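PDB 5F2H: uncharacterized protein from Bacillus cereus, which is of unknown function but, as a member of the alpha/beta hydrolase superfamily, probably acts as a hydrolase. Local coordinates for residues B[130-135]-B[159-164]; B[138-143]-B[167-172]; B[205-210]-B[229-234]. One frame throughout, in Å; residues are numbered along the deposited sequence.

Contact 1: B[130-135]-B[159-164]; sequences EKLFIA and TLALPQ
Strands 131-135 and 159-164 run side by side in the parallel sheet of an alpha/beta hydrolase domain, joined through helix 143-150 as a beta-alpha-beta crossover. Four backbone hydrogen bonds hold them, and the straightest, from Ala161 N to Phe133 O, is 2.9 Å long and lies nearly along the C=O axis. Thr159 N reaches Lys131 O differently, from above the carbonyl plane. Leu160 illustrates how a side chain spans such a pair. Its CB leaves the sheet on the face of Phe133; CG stands anti to the backbone N (chi1 176°), and the next torsion (chi2 56°) turns CD1 toward strand 131-135. Leu160 CD1 lies 3.7 Å from Phe133 O, 4.0 Å from Phe133 CD1, with the two side chains alongside, and 4.2 Å from Ala135 CB. Leu162 CD2 adds a 3.5 Å contact with that same Ala135 CB. On the other face, Ile134 CG2 meets Pro163 CG at 3.5 Å. At Pro163, whose ring nitrogen has no hydrogen to donate, a water bridges the strands, donating to both Ala135 O and Pro163 O. Polar backbone groups thus bond across the pair while side-chain contacts are mainly apolar; the far edge of 159-164 continues the sheet into the second subunit.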
# COMPACT_ATOMS: atom_id res chain seq x y z
N GLU B 130 -4.07 4.35 -0.62
CA GLU B 130 -4.72 4.55 0.68
C GLU B 130 -6.01 3.73 0.82
O GLU B 130 -6.96 3.89 0.04
CB GLU B 130 -5.01 6.04 0.86
CG GLU B 130 -5.90 6.60 -0.25
CD GLU B 130 -6.08 8.10 -0.22
OE1 GLU B 130 -7.02 8.60 -0.89
OE2 GLU B 130 -5.28 8.78 0.46
N LYS B 131 -6.06 2.84 1.82
CA LYS B 131 -7.23 1.99 2.07
C LYS B 131 -8.00 2.53 3.27
O LYS B 131 -7.40 3.08 4.20
CB LYS B 131 -6.78 0.54 2.31
CG LYS B 131 -5.96 -0.02 1.15
CD LYS B 131 -5.38 -1.43 1.31
CE LYS B 131 -6.45 -2.51 1.37
NZ LYS B 131 -5.87 -3.89 1.46
N LEU B 132 -9.33 2.41 3.26
CA LEU B 132 -10.14 2.92 4.37
C LEU B 132 -11.01 1.87 4.98
O LEU B 132 -11.50 1.00 4.29
CB LEU B 132 -11.04 4.07 3.90
CG LEU B 132 -12.01 4.65 4.94
CD1 LEU B 132 -11.30 5.15 6.19
CD2 LEU B 132 -12.80 5.79 4.34
N PHE B 133 -11.18 1.94 6.29
CA PHE B 133 -12.02 1.01 7.01
C PHE B 133 -12.83 1.84 7.99
O PHE B 133 -12.27 2.59 8.79
CB PHE B 133 -11.20 0.00 7.78
CG PHE B 133 -12.02 -1.09 8.37
CD1 PHE B 133 -12.91 -0.83 9.39
CD2 PHE B 133 -11.85 -2.39 7.96
CE1 PHE B 133 -13.65 -1.85 9.97
CE2 PHE B 133 -12.58 -3.42 8.52
CZ PHE B 133 -13.47 -3.15 9.53
N ILE B 134 -14.15 1.71 7.95
CA ILE B 134 -14.96 2.48 8.86
C ILE B 134 -15.68 1.54 9.79
O ILE B 134 -16.39 0.66 9.33
CB ILE B 134 -15.98 3.31 8.12
CG1 ILE B 134 -15.33 4.03 6.96
CG2 ILE B 134 -16.64 4.27 9.07
CD1 ILE B 134 -16.29 4.90 6.17
N ALA B 135 -15.49 1.71 11.09
CA ALA B 135 -16.15 0.86 12.06
C ALA B 135 -17.20 1.67 12.78
O ALA B 135 -16.93 2.82 13.14
CB ALA B 135 -15.15 0.30 13.05
N THR B 159 -6.51 2.56 6.92
CA THR B 159 -6.69 3.76 7.74
C THR B 159 -8.01 3.51 8.43
O THR B 159 -9.00 3.18 7.78
CB THR B 159 -6.78 5.02 6.86
OG1 THR B 159 -5.53 5.20 6.18
CG2 THR B 159 -7.09 6.25 7.71
N LEU B 160 -8.06 3.67 9.74
CA LEU B 160 -9.30 3.40 10.49
C LEU B 160 -10.04 4.64 10.89
O LEU B 160 -9.52 5.48 11.62
CB LEU B 160 -8.96 2.58 11.74
CG LEU B 160 -10.03 2.22 12.77
CD1 LEU B 160 -11.21 1.49 12.15
CD2 LEU B 160 -9.41 1.40 13.89
N ALA B 161 -11.28 4.73 10.44
CA ALA B 161 -12.12 5.85 10.75
C ALA B 161 -13.16 5.34 11.73
O ALA B 161 -13.79 4.32 11.48
CB ALA B 161 -12.80 6.35 9.50
N LEU B 162 -13.29 6.01 12.87
CA LEU B 162 -14.28 5.62 13.86
C LEU B 162 -15.23 6.80 14.05
O LEU B 162 -14.87 7.78 14.69
CB LEU B 162 -13.62 5.24 15.19
CG LEU B 162 -12.66 4.04 15.17
CD1 LEU B 162 -12.05 3.80 16.55
CD2 LEU B 162 -13.35 2.78 14.69
N PRO B 163 -16.43 6.72 13.47
CA PRO B 163 -17.40 7.81 13.60
C PRO B 163 -18.18 7.69 14.89
O PRO B 163 -18.36 6.60 15.39
CB PRO B 163 -18.34 7.61 12.41
CG PRO B 163 -17.61 6.68 11.48
CD PRO B 163 -16.84 5.79 12.41
N GLN B 164 -18.61 8.82 15.43
CA GLN B 164 -19.38 8.83 16.65
C GLN B 164 -20.70 9.55 16.35
O GLN B 164 -20.71 10.66 15.77
CB GLN B 164 -18.63 9.55 17.76
CG GLN B 164 -19.22 9.34 19.14
CD GLN B 164 -18.40 10.07 20.21
OE1 GLN B 164 -17.73 9.44 21.03
NE2 GLN B 164 -18.36 11.37 20.11
O HOH W 1 -17.50 4.13 15.62

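Contact 2: B[138-143]-B[167-172]; sequences GDQENI and QIQFSD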
# COMPACT_ATOMS: atom_id res chain seq x y z
N GLY B 138 -21.67 0.47 18.72
CA GLY B 138 -23.01 0.05 19.10
C GLY B 138 -23.74 1.10 19.92
O GLY B 138 -23.20 2.13 20.24
N ASP B 139 -25.00 0.88 20.26
CA ASP B 139 -25.71 1.89 21.04
C ASP B 139 -25.08 2.00 22.39
O ASP B 139 -24.54 1.01 22.89
CB ASP B 139 -27.21 1.58 21.16
CG ASP B 139 -27.96 1.81 19.85
OD1 ASP B 139 -27.42 2.57 19.00
OD2 ASP B 139 -29.09 1.27 19.69
N GLN B 140 -25.09 3.21 22.93
CA GLN B 140 -24.54 3.49 24.24
C GLN B 140 -23.04 3.31 24.33
O GLN B 140 -22.49 3.00 25.41
CB GLN B 140 -25.24 2.64 25.29
CG GLN B 140 -26.72 2.93 25.35
CD GLN B 140 -27.39 2.16 26.44
OE1 GLN B 140 -27.91 2.74 27.40
NE2 GLN B 140 -27.26 0.87 26.39
N GLU B 141 -22.37 3.53 23.21
CA GLU B 141 -20.95 3.40 23.15
C GLU B 141 -20.35 4.72 22.68
O GLU B 141 -20.98 5.76 22.79
CB GLU B 141 -20.53 2.23 22.24
CG GLU B 141 -20.95 0.86 22.74
CD GLU B 141 -20.36 -0.27 21.90
OE1 GLU B 141 -19.53 0.00 21.00
OE2 GLU B 141 -20.68 -1.46 22.16
N ASN B 142 -19.10 4.67 22.22
CA ASN B 142 -18.40 5.83 21.74
C ASN B 142 -17.13 5.35 21.08
O ASN B 142 -16.95 4.14 20.90
CB ASN B 142 -18.12 6.79 22.89
CG ASN B 142 -17.40 6.12 24.01
OD1 ASN B 142 -16.49 5.33 23.78
ND2 ASN B 142 -17.75 6.47 25.25
N ILE B 143 -16.25 6.27 20.74
CA ILE B 143 -15.00 5.89 20.08
C ILE B 143 -14.03 5.12 20.99
O ILE B 143 -13.33 4.23 20.52
CB ILE B 143 -14.26 7.13 19.57
CG1 ILE B 143 -15.19 7.97 18.70
CG2 ILE B 143 -13.01 6.71 18.81
CD1 ILE B 143 -14.56 9.23 18.17
N GLN B 167 -26.25 11.57 18.40
CA GLN B 167 -27.38 11.30 19.29
C GLN B 167 -26.89 10.82 20.66
O GLN B 167 -26.69 9.62 20.88
CB GLN B 167 -28.30 10.27 18.64
CG GLN B 167 -28.76 10.63 17.22
CD GLN B 167 -29.41 9.45 16.50
OE1 GLN B 167 -30.24 8.73 17.07
NE2 GLN B 167 -29.03 9.24 15.24
N ILE B 168 -26.77 11.76 21.59
CA ILE B 168 -26.29 11.50 22.95
C ILE B 168 -27.43 11.13 23.91
O ILE B 168 -28.47 11.77 23.91
CB ILE B 168 -25.47 12.72 23.47
CG1 ILE B 168 -24.66 12.38 24.71
CG2 ILE B 168 -26.36 13.94 23.70
CD1 ILE B 168 -23.82 13.53 25.21
N GLN B 169 -27.23 10.09 24.70
CA GLN B 169 -28.23 9.60 25.66
C GLN B 169 -27.84 9.87 27.12
O GLN B 169 -28.69 9.92 27.99
CB GLN B 169 -28.41 8.10 25.45
CG GLN B 169 -29.44 7.44 26.35
CD GLN B 169 -29.41 5.93 26.23
OE1 GLN B 169 -29.01 5.38 25.20
NE2 GLN B 169 -29.80 5.24 27.30
N PHE B 170 -26.54 9.98 27.37
CA PHE B 170 -25.96 10.27 28.68
C PHE B 170 -24.48 10.55 28.47
O PHE B 170 -23.96 10.31 27.38
CB PHE B 170 -26.15 9.11 29.66
CG PHE B 170 -25.57 7.83 29.18
CD1 PHE B 170 -24.25 7.50 29.47
CD2 PHE B 170 -26.34 6.95 28.41
CE1 PHE B 170 -23.71 6.32 29.01
CE2 PHE B 170 -25.80 5.77 27.94
CZ PHE B 170 -24.49 5.45 28.24
N SER B 171 -23.82 11.08 29.49
CA SER B 171 -22.39 11.41 29.42
C SER B 171 -21.57 10.34 28.72
O SER B 171 -21.52 9.20 29.17
CB SER B 171 -21.80 11.63 30.82
OG SER B 171 -22.31 12.81 31.46
N ASP B 172 -20.97 10.70 27.59
CA ASP B 172 -20.13 9.80 26.80
C ASP B 172 -20.82 8.55 26.22
O ASP B 172 -20.13 7.62 25.81
CB ASP B 172 -18.90 9.38 27.60
CG ASP B 172 -18.09 10.56 28.10
OD1 ASP B 172 -18.12 11.63 27.46
OD2 ASP B 172 -17.41 10.40 29.14
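Two hydrogen bonds of unequal quality join the 138-143 loop to segment 167-172. The stronger one comes from Asn142, whose ND2 donates to Asp172 O over 2.7 Å. The acceptor lies close to the amide plane of Asn142, and the donor in turn lies in the carbonyl plane of Asp172, so both groups are well aligned. Asn142 carries CG in the crowded position between backbone N and carbonyl carbon (chi1 55°). Its other amide atom, OD1, accepts from Ile145 N, which makes Asn142 the N-cap of helix 143-150; one side chain therefore caps a helix and ties down a loop. The second bond is weak: Gln169 NE2 approaches Gln140 OE1 at 3.1 Å with an N-H...O angle of only 130°. Both glutamines are extended beyond CG, cross obliquely and bring their amide planes almost parallel, 10° apart.

Packing centres on Phe170. Gln140 CG lies at the ring edge, in its plane, 4.0 Å from Phe170 CE2, while the Gln140 amide stands nearly upright to the ring. Gln140 OE1 comes closer, 3.7 Å from Phe170 CE2, in an oblique approach to the ring.

Within segment 138-143, the chain makes a type II beta turn from Gly138 to Glu141, whose backbone bond is weak. Gly138 N donates to Glu141 OE1 at 3.2 Å, meeting the carboxylate from above its plane.

Gln140 and Glu141 form a G1 beta bulge opposite Phe174, which belongs to strand 173-174, the antiparallel partner of strand 168-170. The second subunit borders this site, with its Trp78 N hydrogen-bonded to Ser171 OG. The contact thus joins the loop between strand 131-136 and helix 143-150 to the small two-stranded sheet following strand 158-164.

Contact 3: B[205-210]-B[229-234]; sequences GGFSAG and IFMAPW
A backbone twist at Ser208, with phi and psi of 52° and -132°, turns the chain abruptly from strand 205-207 into the helix that begins at Ala209, while the side-chain torsion (chi1 -65°) sets OG anti to the carbonyl carbon. This abrupt strand-turn-helix, with Gly206, Ser208 and Gly210 in a GxSxG pattern, is consistent with the nucleophile elbow of alpha/beta hydrolases. Ser208 OG is hydrogen-bonded to His294 NE2, as a nucleophile would be to its catalytic histidine, though a catalytic role here remains an inference. The glycines of the pattern lie before and after Ser208 in the turn.

Segment 229-234 lies alongside the elbow, on the neighbouring parallel strand. Met231 N donates to Gly206 O over 3.0 Å, and Ser208 N donates to Met231 O over 3.2 Å; both bonds lie nearly along the acceptor's C=O axis, whereas that from Gly206 N to Ile229 O is weak. The bond at Ser208 ties the elbow residue itself to the adjacent strand.

Phe207 and Met231, a selenomethionine, both have CG anti to the backbone N and lie side by side on the same face of the sheet. Met231 CG comes to the edge of the Phe207 ring, near its plane, 3.5 Å from Phe207 CD1, before the chain bends away. Ser208 OG sits over one face of that ring, offset toward the rim. Past the strand, Trp234 extends beside the new helix: Trp234 CB lies 3.9 Å from Ala209 N, and Trp234 CE3 4.3 Å from Ala209 CB.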
# COMPACT_ATOMS: atom_id res chain seq x y z
N GLY B 205 -17.36 -1.78 8.74
CA GLY B 205 -17.68 -2.72 9.79
C GLY B 205 -18.57 -2.05 10.81
O GLY B 205 -18.65 -0.81 10.89
N GLY B 206 -19.23 -2.86 11.64
CA GLY B 206 -20.11 -2.34 12.68
C GLY B 206 -20.49 -3.40 13.70
O GLY B 206 -20.30 -4.60 13.45
N PHE B 207 -21.06 -2.95 14.81
CA PHE B 207 -21.48 -3.81 15.90
C PHE B 207 -22.93 -3.40 16.28
O PHE B 207 -23.18 -2.23 16.55
CB PHE B 207 -20.46 -3.63 17.06
CG PHE B 207 -20.81 -4.36 18.31
CD1 PHE B 207 -20.56 -5.72 18.42
CD2 PHE B 207 -21.42 -3.72 19.36
CE1 PHE B 207 -20.95 -6.43 19.53
CE2 PHE B 207 -21.77 -4.42 20.50
CZ PHE B 207 -21.54 -5.77 20.59
N SER B 208 -23.87 -4.36 16.28
CA SER B 208 -25.31 -4.10 16.58
C SER B 208 -25.84 -2.95 15.72
O SER B 208 -25.57 -2.90 14.53
CB SER B 208 -25.53 -3.78 18.06
OG SER B 208 -25.23 -4.88 18.88
N ALA B 209 -26.52 -1.99 16.37
CA ALA B 209 -27.07 -0.81 15.73
C ALA B 209 -26.06 -0.15 14.86
O ALA B 209 -26.40 0.56 13.94
CB ALA B 209 -27.53 0.19 16.78
N GLY B 210 -24.79 -0.31 15.18
CA GLY B 210 -23.77 0.31 14.37
C GLY B 210 -23.84 -0.34 13.02
O GLY B 210 -23.88 0.33 12.00
N ILE B 229 -18.17 -5.94 7.29
CA ILE B 229 -17.92 -6.92 8.36
C ILE B 229 -18.78 -6.65 9.59
O ILE B 229 -18.40 -5.84 10.43
CB ILE B 229 -16.43 -6.88 8.77
CG1 ILE B 229 -15.52 -7.01 7.54
CG2 ILE B 229 -16.12 -7.98 9.78
CD1 ILE B 229 -14.06 -6.86 7.86
N PHE B 230 -19.90 -7.36 9.72
CA PHE B 230 -20.77 -7.13 10.86
C PHE B 230 -20.61 -8.10 12.00
O PHE B 230 -20.38 -9.29 11.80
CB PHE B 230 -22.23 -7.10 10.46
CG PHE B 230 -22.53 -6.12 9.37
CD1 PHE B 230 -21.98 -4.84 9.37
CD2 PHE B 230 -23.58 -6.38 8.48
CE1 PHE B 230 -22.33 -3.91 8.40
CE2 PHE B 230 -23.94 -5.45 7.53
CZ PHE B 230 -23.32 -4.22 7.48
N MSE B 231 -20.74 -7.57 13.22
CA MSE B 231 -20.61 -8.35 14.44
C MSE B 231 -21.91 -8.18 15.16
O MSE B 231 -22.31 -7.05 15.49
CB MSE B 231 -19.44 -7.79 15.26
CG MSE B 231 -19.26 -8.44 16.63
SE MSE B 231 -18.61 -10.30 16.50
CE MSE B 231 -20.21 -11.13 17.32
N ALA B 232 -22.62 -9.28 15.35
CA ALA B 232 -23.91 -9.24 16.04
C ALA B 232 -24.81 -8.09 15.57
O ALA B 232 -25.41 -7.39 16.39
CB ALA B 232 -23.65 -9.12 17.53
N PRO B 233 -24.91 -7.90 14.26
CA PRO B 233 -25.75 -6.83 13.72
C PRO B 233 -27.20 -6.89 14.17
O PRO B 233 -27.76 -7.99 14.34
CB PRO B 233 -25.69 -7.06 12.21
CG PRO B 233 -25.41 -8.52 12.08
CD PRO B 233 -24.54 -8.89 13.23
N TRP B 234 -27.79 -5.72 14.38
CA TRP B 234 -29.17 -5.60 14.80
C TRP B 234 -29.92 -5.09 13.60
O TRP B 234 -29.79 -3.92 13.22
CB TRP B 234 -29.29 -4.68 16.01
CG TRP B 234 -30.66 -4.57 16.49
CD1 TRP B 234 -31.41 -5.58 17.05
CD2 TRP B 234 -31.42 -3.38 16.62
NE1 TRP B 234 -32.65 -5.10 17.43
CE2 TRP B 234 -32.68 -3.74 17.19
CE3 TRP B 234 -31.19 -2.04 16.29
CZ2 TRP B 234 -33.69 -2.81 17.43
CZ3 TRP B 234 -32.22 -1.11 16.53
CH2 TRP B 234 -33.45 -1.51 17.10

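How the contacts relate
Contacts 1 and 3 belong to one parallel sheet, their centres about 15 Å apart, and join where strands 131-136 and 202-207 are neighbours: Ile134 O lies 2.7 Å from Gly205 N, a probable hydrogen bond. Contact 2 sits beyond the same end of the sheet, about 15 Å from contact 3 and about 19 Å from contact 1, centre to centre. Its loop borders the presumed nucleophile elbow, with Asp139 OD1 3.3 Å from Ala209 CB and Glu141 OE2 3.6 Å from Phe207 CE2. A bound TRS molecule, probably from crystallisation, lies about 4 Å from the Trp234 side chain. Contacts 1 and 2 touch each other, Gln164 OE1 lying 3.3 Å from Asn142 CB, and both also reach the second subunit.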